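Local atomic coordinates of RagB/SusD family nutrient uptake outer membrane protein (Bacteroides thetaiotaomicron, PDB entry 7KV2), a protein that probably binds beta-glucans at the outer surface of the gut bacterium and takes part in their uptake, as a surface glycan-binding member of the SusD family. Residues Asp261-Thr266 against Glu376-Ile381; Trp308-Gly311 against His315-Gly318; Thr382-Asp387 against Asn395-Leu400. All coordinates share one frame; numbering follows the deposited sequence.

Interaction 1 of 3, residues Asp261-Thr266 against Glu376-Ile381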
# COMPACT_ATOMS: atom_id res chain seq x y z
N ASP A 261 9.74 -12.82 9.70
CA ASP A 261 10.98 -12.15 9.24
C ASP A 261 10.70 -11.07 8.17
O ASP A 261 11.59 -10.24 7.89
CB ASP A 261 11.96 -13.17 8.67
CG ASP A 261 12.58 -14.09 9.70
OD1 ASP A 261 12.70 -13.66 10.88
OD2 ASP A 261 12.92 -15.24 9.30
N ILE A 262 9.49 -11.04 7.64
CA ILE A 262 9.15 -10.20 6.46
C ILE A 262 9.30 -8.70 6.79
O ILE A 262 9.90 -7.98 5.97
CB ILE A 262 7.74 -10.52 5.95
CG1 ILE A 262 7.67 -11.95 5.39
CG2 ILE A 262 7.36 -9.48 4.90
CD1 ILE A 262 6.24 -12.45 5.14
N PHE A 263 8.70 -8.25 7.90
CA PHE A 263 8.45 -6.82 8.22
C PHE A 263 9.55 -6.28 9.13
O PHE A 263 9.54 -5.10 9.47
CB PHE A 263 7.04 -6.62 8.79
CG PHE A 263 6.02 -6.84 7.70
CD1 PHE A 263 5.77 -5.86 6.78
CD2 PHE A 263 5.36 -8.05 7.57
CE1 PHE A 263 4.90 -6.07 5.72
CE2 PHE A 263 4.48 -8.25 6.53
CZ PHE A 263 4.23 -7.26 5.61
N LYS A 264 10.51 -7.14 9.50
CA LYS A 264 11.77 -6.71 10.12
C LYS A 264 12.58 -5.90 9.13
O LYS A 264 12.49 -6.16 7.87
CB LYS A 264 12.59 -7.94 10.56
CG LYS A 264 11.94 -8.74 11.66
CD LYS A 264 12.76 -9.98 12.04
CE LYS A 264 12.17 -10.73 13.21
NZ LYS A 264 12.89 -12.01 13.39
N GLU A 265 13.47 -5.07 9.66
CA GLU A 265 14.36 -4.28 8.80
C GLU A 265 15.20 -5.23 7.94
O GLU A 265 15.40 -4.95 6.73
CB GLU A 265 15.20 -3.31 9.62
CG GLU A 265 16.04 -2.44 8.72
CD GLU A 265 17.04 -1.49 9.36
OE1 GLU A 265 17.39 -1.66 10.56
OE2 GLU A 265 17.42 -0.58 8.64
N THR A 266 15.67 -6.35 8.51
CA THR A 266 16.39 -7.40 7.75
C THR A 266 15.54 -8.05 6.66
O THR A 266 16.15 -8.69 5.78
CB THR A 266 16.99 -8.47 8.66
OG1 THR A 266 15.94 -9.05 9.44
CG2 THR A 266 18.10 -7.87 9.49
N GLU A 376 1.37 -4.93 14.23
CA GLU A 376 2.79 -5.27 14.46
C GLU A 376 3.64 -5.01 13.23
O GLU A 376 4.79 -4.59 13.40
CB GLU A 376 2.85 -6.73 14.92
CG GLU A 376 4.27 -7.24 15.16
CD GLU A 376 5.08 -6.54 16.24
OE1 GLU A 376 4.56 -5.63 16.89
OE2 GLU A 376 6.28 -6.84 16.34
N LYS A 377 3.11 -5.23 12.01
CA LYS A 377 3.91 -5.12 10.78
C LYS A 377 4.63 -3.78 10.70
O LYS A 377 5.75 -3.73 10.18
CB LYS A 377 3.04 -5.28 9.54
CG LYS A 377 2.41 -6.65 9.40
CD LYS A 377 1.50 -6.77 8.21
CE LYS A 377 0.83 -8.13 8.13
NZ LYS A 377 -0.07 -8.29 6.95
N TYR A 378 3.96 -2.69 11.10
CA TYR A 378 4.46 -1.31 10.94
C TYR A 378 4.53 -0.60 12.29
O TYR A 378 4.55 0.64 12.35
CB TYR A 378 3.65 -0.56 9.88
CG TYR A 378 3.87 -1.13 8.49
CD1 TYR A 378 5.14 -1.16 7.94
CD2 TYR A 378 2.82 -1.69 7.77
CE1 TYR A 378 5.36 -1.70 6.68
CE2 TYR A 378 3.02 -2.20 6.50
CZ TYR A 378 4.29 -2.21 5.96
OH TYR A 378 4.50 -2.71 4.70
N ALA A 379 4.55 -1.36 13.38
CA ALA A 379 4.68 -0.82 14.74
C ALA A 379 6.05 -0.14 14.89
O ALA A 379 7.02 -0.50 14.20
CB ALA A 379 4.52 -1.91 15.74
N ALA A 380 6.08 0.87 15.75
CA ALA A 380 7.31 1.57 16.17
C ALA A 380 8.14 0.61 17.03
O ALA A 380 7.71 0.20 18.16
CB ALA A 380 6.97 2.84 16.90
N ILE A 381 9.29 0.21 16.50
CA ILE A 381 10.18 -0.76 17.20
C ILE A 381 11.39 0.01 17.71
O ILE A 381 11.99 0.75 16.93
CB ILE A 381 10.59 -1.91 16.28
CG1 ILE A 381 9.37 -2.64 15.72
CG2 ILE A 381 11.57 -2.86 16.99
CD1 ILE A 381 8.46 -3.21 16.79
O HOH W 1 7.94 -2.84 8.77

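Interaction 2 of 3, residues Trp308-Gly311 against His315-Gly318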
# COMPACT_ATOMS: atom_id res chain seq x y z
N TRP A 308 2.81 4.94 25.14
CA TRP A 308 3.49 3.66 25.48
C TRP A 308 4.80 3.98 26.20
O TRP A 308 5.51 4.91 25.82
CB TRP A 308 3.75 2.85 24.21
CG TRP A 308 4.43 1.55 24.46
CD1 TRP A 308 5.76 1.29 24.31
CD2 TRP A 308 3.82 0.34 24.93
NE1 TRP A 308 6.00 -0.03 24.60
CE2 TRP A 308 4.85 -0.63 25.01
CE3 TRP A 308 2.52 -0.06 25.21
CZ2 TRP A 308 4.60 -1.94 25.43
CZ3 TRP A 308 2.27 -1.35 25.61
CH2 TRP A 308 3.31 -2.27 25.75
N PRO A 309 5.17 3.22 27.25
CA PRO A 309 6.52 3.34 27.82
C PRO A 309 7.60 2.80 26.85
O PRO A 309 7.86 1.61 26.84
CB PRO A 309 6.37 2.54 29.11
CG PRO A 309 5.30 1.50 28.81
CD PRO A 309 4.30 2.25 27.95
N ASN A 310 8.20 3.72 26.09
CA ASN A 310 9.28 3.49 25.10
C ASN A 310 10.29 2.45 25.64
O ASN A 310 10.84 2.61 26.76
CB ASN A 310 9.95 4.80 24.73
CG ASN A 310 9.23 5.56 23.65
OD1 ASN A 310 8.15 5.15 23.22
ND2 ASN A 310 9.82 6.67 23.23
N GLY A 311 10.52 1.42 24.84
CA GLY A 311 11.51 0.35 25.11
C GLY A 311 10.89 -0.87 25.75
O GLY A 311 11.52 -1.96 25.63
N HIS A 315 9.16 -1.96 21.94
CA HIS A 315 8.20 -1.14 21.16
C HIS A 315 8.27 0.28 21.68
O HIS A 315 8.47 0.46 22.92
CB HIS A 315 6.78 -1.71 21.31
CG HIS A 315 6.50 -2.91 20.47
ND1 HIS A 315 7.05 -4.16 20.73
CD2 HIS A 315 5.76 -3.04 19.35
CE1 HIS A 315 6.62 -5.01 19.81
NE2 HIS A 315 5.80 -4.36 18.95
N ASP A 316 7.95 1.22 20.79
CA ASP A 316 7.87 2.67 21.09
C ASP A 316 6.42 3.16 20.87
O ASP A 316 5.56 2.40 20.32
CB ASP A 316 8.87 3.44 20.26
CG ASP A 316 10.32 3.43 20.74
OD1 ASP A 316 10.63 2.77 21.77
OD2 ASP A 316 11.15 4.06 20.06
N ARG A 317 6.19 4.38 21.33
CA ARG A 317 4.86 5.02 21.36
C ARG A 317 4.49 5.59 19.99
O ARG A 317 5.33 5.87 19.15
CB ARG A 317 4.86 6.14 22.41
CG ARG A 317 5.77 7.31 22.08
CD ARG A 317 6.10 8.08 23.34
NE ARG A 317 6.77 9.30 22.96
CZ ARG A 317 7.77 9.85 23.62
NH1 ARG A 317 8.24 9.27 24.71
NH2 ARG A 317 8.27 11.00 23.19
N GLY A 318 3.21 5.90 19.85
CA GLY A 318 2.67 6.57 18.67
C GLY A 318 1.45 7.35 19.05
O GLY A 318 1.36 7.75 20.23

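Interaction 3 of 3, residues Thr382-Asp387 against Asn395-Leu400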
# COMPACT_ATOMS: atom_id res chain seq x y z
N THR A 382 11.67 -0.09 19.00
CA THR A 382 12.82 0.63 19.61
C THR A 382 14.08 0.44 18.75
O THR A 382 14.44 -0.73 18.47
CB THR A 382 13.04 0.14 21.04
OG1 THR A 382 11.79 0.14 21.71
CG2 THR A 382 14.08 0.97 21.78
N GLY A 383 14.73 1.52 18.34
CA GLY A 383 15.94 1.45 17.50
C GLY A 383 15.68 1.76 16.03
O GLY A 383 16.65 2.14 15.35
N ASN A 384 14.43 1.67 15.53
CA ASN A 384 14.11 1.80 14.07
C ASN A 384 14.10 3.29 13.64
O ASN A 384 13.84 3.59 12.45
CB ASN A 384 12.84 1.02 13.71
CG ASN A 384 13.11 -0.43 13.41
OD1 ASN A 384 14.28 -0.84 13.26
ND2 ASN A 384 12.05 -1.22 13.26
N ASN A 385 14.34 4.23 14.55
CA ASN A 385 14.55 5.66 14.18
C ASN A 385 15.84 6.19 14.82
O ASN A 385 15.95 7.43 14.95
CB ASN A 385 13.33 6.52 14.58
CG ASN A 385 13.05 6.50 16.06
OD1 ASN A 385 13.70 5.76 16.83
ND2 ASN A 385 12.03 7.23 16.46
N LYS A 386 16.74 5.32 15.29
CA LYS A 386 17.78 5.71 16.30
C LYS A 386 18.84 6.61 15.66
O LYS A 386 19.50 7.33 16.43
CB LYS A 386 18.40 4.51 17.03
CG LYS A 386 19.34 3.64 16.20
CD LYS A 386 20.02 2.58 17.05
CE LYS A 386 21.25 2.00 16.39
NZ LYS A 386 20.88 0.98 15.38
N ASP A 387 19.01 6.57 14.32
CA ASP A 387 20.08 7.32 13.59
C ASP A 387 19.54 8.57 12.88
O ASP A 387 20.29 9.17 12.08
CB ASP A 387 20.79 6.40 12.59
CG ASP A 387 21.57 5.30 13.29
OD1 ASP A 387 22.25 5.61 14.30
OD2 ASP A 387 21.43 4.15 12.85
N ASN A 395 10.71 9.88 11.10
CA ASN A 395 11.92 9.28 10.46
C ASN A 395 12.08 7.81 10.81
O ASN A 395 13.23 7.43 11.08
CB ASN A 395 13.21 10.06 10.74
CG ASN A 395 13.23 11.30 9.89
OD1 ASN A 395 13.26 11.21 8.65
ND2 ASN A 395 13.10 12.44 10.55
N TRP A 396 11.01 7.03 10.79
CA TRP A 396 11.13 5.55 10.95
C TRP A 396 11.71 4.96 9.64
O TRP A 396 11.42 5.46 8.59
CB TRP A 396 9.77 4.95 11.28
CG TRP A 396 9.29 5.42 12.60
CD1 TRP A 396 8.39 6.43 12.84
CD2 TRP A 396 9.72 4.93 13.88
NE1 TRP A 396 8.23 6.56 14.19
CE2 TRP A 396 9.06 5.69 14.85
CE3 TRP A 396 10.59 3.90 14.29
CZ2 TRP A 396 9.24 5.47 16.21
CZ3 TRP A 396 10.77 3.69 15.64
CH2 TRP A 396 10.11 4.46 16.58
N ASN A 397 12.51 3.90 9.77
CA ASN A 397 13.22 3.25 8.64
C ASN A 397 12.31 2.20 7.96
O ASN A 397 12.73 1.66 6.92
CB ASN A 397 14.54 2.63 9.12
CG ASN A 397 14.38 1.44 10.05
OD1 ASN A 397 13.32 0.82 10.13
ND2 ASN A 397 15.44 1.11 10.79
N ASN A 398 11.08 1.95 8.42
CA ASN A 398 10.25 0.85 7.85
C ASN A 398 9.89 1.11 6.38
O ASN A 398 9.01 1.97 6.08
CB ASN A 398 8.94 0.65 8.62
CG ASN A 398 9.14 0.45 10.10
OD1 ASN A 398 9.63 1.36 10.79
ND2 ASN A 398 8.79 -0.75 10.56
N ASN A 399 10.46 0.36 5.45
CA ASN A 399 9.94 0.43 4.06
C ASN A 399 8.46 0.02 3.99
O ASN A 399 7.99 -0.82 4.77
CB ASN A 399 10.73 -0.49 3.13
CG ASN A 399 12.14 -0.04 2.84
OD1 ASN A 399 12.63 0.97 3.38
ND2 ASN A 399 12.80 -0.82 1.98
N LEU A 400 7.70 0.59 3.06
CA LEU A 400 6.29 0.18 2.82
C LEU A 400 6.32 -0.94 1.80
O LEU A 400 6.72 -0.70 0.64
CB LEU A 400 5.43 1.39 2.39
CG LEU A 400 3.97 1.01 2.21
CD1 LEU A 400 3.33 0.60 3.53
CD2 LEU A 400 3.21 2.16 1.56
O HOH W 2 9.56 0.41 13.39

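Interaction 1 of 3, residues Asp261-Thr266 against Glu376-Ile381
Phe263 meets Lys377 and Tyr378 mainly through its ring, which takes one neighbour over a face and the other at its rim. The aliphatic contact is a CH-pi interaction: CG of Lys377 sits 3.9 Å from the centroid of the Phe263 ring and 17° off the ring normal. The extended lysine chain carries CD along the same face, to 3.7 Å from Phe263 CE2, and runs on past the ring to NZ. CG2 of Ile262 lies over the opposite face, toward its rim. The lysine's ammonium NZ reaches Glu460, in a salt bridge, and the carbonyl of Val458.

The aromatic contact is an offset edge-to-face pair, with the edge of Phe263 directed at the face of Tyr378, ring planes 78° apart and centroids separated by 5.5 Å. Phe263 CE1 lies 3.5 Å from Tyr378 OH, which is hydrogen-bonded to the backbone N of Arg401. Both segments lie in loop regions of the SusD fold, each with a short 3-10 piece: 261-266 leads toward strand 273-277. The other, 376-381, comes after strand 373-375, while the Phe263 side chain also touches Arg401 and Arg404 of strand 400-404.

Polar contact between the backbones is indirect. Water 1 donates to Phe263 O at 2.9 Å and to Lys377 O at 2.8 Å, bridging two carbonyls that cannot bond to each other. Phe263 CB packs 3.5 Å from that same Lys377 O.

Interaction 2 of 3, residues Trp308-Gly311 against His315-Gly318
Asn310 OD1 accepts the backbone N-H of Arg317 at 2.8 Å, the donor slightly tilted from the carbonyl plane. A second hydrogen bond runs from Gly311 N to His315 O at 3.0 Å; here the donor stands well above the plane of the accepting carbonyl. One bond thus uses a side-chain acceptor and the other is purely backbone, and the two, made by adjacent residues, hold 310-311 against 315-317.

The Asn310 amide is also layered between neighbours on its opposite faces. Over one, the Asp316 carboxylate stacks with its plane well tilted, 26° from that of the amide. On the other lies the Arg317 guanidinium, a flatter stack with nearly parallel planes, in which Asn310 ND2 sits over the guanidinium face, 3.4 Å from NH1 of Arg317. Those two nitrogens are both donors and do not bond to each other, so this contact is one of flat groups layered together. Asp316 OD1 has its hydrogen-bonding partner in Thr382 OG1.

Farther out, CG of Trp308 anti to the backbone N (chi1 -180°) turns the NE1 edge of the indole toward His315, whose carbonyl O lies near the ring plane. NE1 is hydrogen-bonded to Thr312 O. Separately, CB of Trp308 packs 3.9 Å from CB of Arg317. The imidazole of His315 leads away from this contact to stack on Trp344 and to hydrogen-bond Glu376 through NE2, while Trp308 meets Trp344 edge-to-face.

The two segments run back past each other, their directions 141° apart, with three intervening residues: a compact, irregular reversal of the loop between helices 299-303 and 326-331 in the SusD fold, closed without regular strand pairing.

Interaction 3 of 3, residues Thr382-Asp387 against Asn395-Leu400
With CG between its backbone N and carbonyl carbon (chi1 60°), Asn385 lays its side chain alongside Trp396, both pointing the same way. The amide stacks on the indole with planes 12° apart, and ND2 lies over one face, 3.3 Å from CZ2. CB of Asn385 adds a CH-pi contact, 3.9 Å from the centroid of the six-membered ring. Asn385 ND2 also hydrogen-bonds Ser392 O, and Trp396 NE1 hydrogen-bonds Thr301 OG1, fixing both partners of the stack. Without the indole, as with an alanine here, the Asn385 amide would probably lose the face it rests on and Thr301 OG1 its indole partner.

Asn384 and Asn385 are the central residues of a type I beta turn from Gly383 to Lys386, in the loop between strands 373-375 and 400-404 of the SusD fold. Asn384 O accepts the backbone N-H of Asn397 at 3.0 Å. A weak hydrogen bond of 3.4 Å joins Asn397 ND2 to Asn384 OD1, the amides turned 55° apart. Water 2 accepts from Asn384 ND2 at 3.0 Å and donates to Asn398 OD1. The contact buries Asn395 O, which has no polar partner in the model.

In the fold
Interactions 1 and 3 are buried contacts, whereas interaction 2, its centre about 24 Å from the centre of the chain, is partly buried, with Asn310 and Arg317 exposed. Their chemistry follows: interaction 1 relies on ring packing and a water bridge, interaction 2 on direct hydrogen bonds and layered polar groups, and interaction 3 mixes an amide-indole stack with asparagine bonds. Segments 376-381 and 382-387 are continuous, so one loop serves interactions 1 and 3. That loop also meets interaction 2, through a backbone contact of Ala380 O with Asp316 N besides its side-chain bonds. Along the chain, interaction 2 is nested within the 109-residue span closed by interaction 1.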